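Local atomic coordinates of thiamine-biosynthesis protein ThiS (Geobacter metallireducens GS-15, PDB entry 3CWI), a protein that probably serves as the ubiquitin-like sulfur carrier of thiamine biosynthesis, bringing sulfur on its C-terminal tail to the forming thiazole ring. Residues R46-F49 with D50-V54. Sequence-based numbering, arbitrary orientation.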
loop_
_atom_site.group_PDB
_atom_site.type_symbol
_atom_site.label_atom_id
_atom_site.label_comp_id
_atom_site.label_asym_id
_atom_site.label_seq_id
_atom_site.Cartn_x
_atom_site.Cartn_y
_atom_site.Cartn_z
ATOM N N ARG A 46 5.881 -4.893 7.699
ATOM C CA ARG A 46 5.913 -5.850 6.603
ATOM C C ARG A 46 5.392 -7.232 7.000
ATOM O O ARG A 46 4.859 -7.962 6.168
ATOM C CB ARG A 46 7.345 -5.952 6.066
ATOM C CG ARG A 46 7.555 -6.958 4.940
ATOM C CD ARG A 46 8.921 -6.759 4.293
ATOM N NE ARG A 46 8.984 -5.478 3.594
ATOM C CZ ARG A 46 8.334 -5.215 2.465
ATOM N NH1 ARG A 46 8.439 -4.020 1.899
ATOM N NH2 ARG A 46 7.592 -6.156 1.890
ATOM N N GLU A 47 5.536 -7.575 8.275
ATOM C CA GLU A 47 5.102 -8.874 8.791
ATOM C C GLU A 47 3.584 -9.058 8.713
ATOM O O GLU A 47 3.086 -10.186 8.641
ATOM C CB GLU A 47 5.549 -9.021 10.248
ATOM C CG GLU A 47 5.645 -10.451 10.745
ATOM C CD GLU A 47 6.843 -11.184 10.168
ATOM O OE1 GLU A 47 7.008 -12.386 10.466
ATOM O OE2 GLU A 47 7.621 -10.556 9.417
ATOM N N ALA A 48 2.853 -7.950 8.725
ATOM C CA ALA A 48 1.398 -7.997 8.687
ATOM C C ALA A 48 0.792 -7.643 7.325
ATOM O O ALA A 48 -0.413 -7.402 7.221
ATOM C CB ALA A 48 0.831 -7.068 9.754
ATOM N N PHE A 49 1.619 -7.614 6.288
ATOM C CA PHE A 49 1.139 -7.285 4.953
ATOM C C PHE A 49 0.050 -8.237 4.457
ATOM O O PHE A 49 -0.885 -7.808 3.782
ATOM C CB PHE A 49 2.306 -7.265 3.959
ATOM C CG PHE A 49 3.109 -5.990 3.977
ATOM C CD1 PHE A 49 2.915 -5.034 4.968
ATOM C CD2 PHE A 49 4.070 -5.749 2.999
ATOM C CE1 PHE A 49 3.669 -3.859 4.991
ATOM C CE2 PHE A 49 4.832 -4.577 3.011
ATOM C CZ PHE A 49 4.625 -3.633 4.012
ATOM N N ASP A 50 0.149 -9.523 4.791
ATOM C CA ASP A 50 -0.867 -10.469 4.339
ATOM C C ASP A 50 -2.209 -10.292 5.042
ATOM O O ASP A 50 -3.259 -10.599 4.468
ATOM C CB ASP A 50 -0.412 -11.921 4.529
ATOM C CG ASP A 50 0.764 -12.290 3.652
ATOM O OD1 ASP A 50 0.798 -11.877 2.470
ATOM O OD2 ASP A 50 1.658 -13.015 4.143
ATOM N N ALA A 51 -2.177 -9.803 6.278
ATOM C CA ALA A 51 -3.402 -9.621 7.060
ATOM C C ALA A 51 -4.039 -8.235 6.956
ATOM O O ALA A 51 -5.254 -8.089 7.099
ATOM C CB ALA A 51 -3.127 -9.949 8.524
ATOM N N THR A 52 -3.216 -7.227 6.708
ATOM C CA THR A 52 -3.696 -5.861 6.599
ATOM C C THR A 52 -4.477 -5.685 5.305
ATOM O O THR A 52 -3.991 -6.010 4.217
ATOM C CB THR A 52 -2.516 -4.877 6.654
ATOM O OG1 THR A 52 -1.746 -5.135 7.835
ATOM C CG2 THR A 52 -3.013 -3.440 6.692
ATOM N N THR A 53 -5.688 -5.157 5.419
ATOM C CA THR A 53 -6.532 -4.987 4.249
ATOM C C THR A 53 -6.848 -3.537 3.899
ATOM O O THR A 53 -7.078 -2.703 4.774
ATOM C CB THR A 53 -7.855 -5.744 4.440
ATOM O OG1 THR A 53 -7.580 -7.036 5.003
ATOM C CG2 THR A 53 -8.552 -5.928 3.107
ATOM N N VAL A 54 -6.855 -3.259 2.602
ATOM C CA VAL A 54 -7.157 -1.935 2.085
ATOM C C VAL A 54 -8.548 -1.995 1.486
ATOM O O VAL A 54 -8.830 -2.851 0.651
ATOM C CB VAL A 54 -6.147 -1.524 0.997
ATOM C CG1 VAL A 54 -6.435 -0.104 0.538
ATOM C CG2 VAL A 54 -4.725 -1.639 1.540
HETATM O O HOH W 1 2.359 -10.644 5.658
#
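Between Ala48 and Thr52 the backbone closes into a single alpha-turn, with Thr52 N hydrogen-bonded to Ala48 O at 2.9 Å and helix-like phi and psi at Phe49, Asp50 and Ala51. Ala51 N adds a weak bond to the same oxygen. The Thr52 side chain turns back onto it too. Its OG1 donates to Ala48 O at 2.7 Å, from a point 50° out of the carbonyl plane. The chi1 of -54° sets OG1 beside the backbone N of Thr52, and this lets both donors of one residue grip one acceptor. The methyl of Ala48 lies alongside, its CB 3.7 Å from Thr52 OG1. A valine in place of Thr52 would probably keep the backbone bond but leave Ala48 O without its hydroxyl donor. A water bridges the start of the turn, accepting from Asp50 N at 2.6 Å and donating to Glu47 O. Arg46 CA sits over the centre of one face of the Phe49 ring, 3.4 Å above the ring plane. Asp50 OD1 is hydrogen-bonded to Thr21 OG1 of helix 20-26. Phe49 is buried against Val20, Thr21 and Leu24 of that helix and Val37 of strand 36-39. The turn leads from the short 3-10 segment into strand 53-55, which pairs antiparallel with strand 17-19 in this ubiquitin-like fold, Val54 bonding to Leu18 through the backbone.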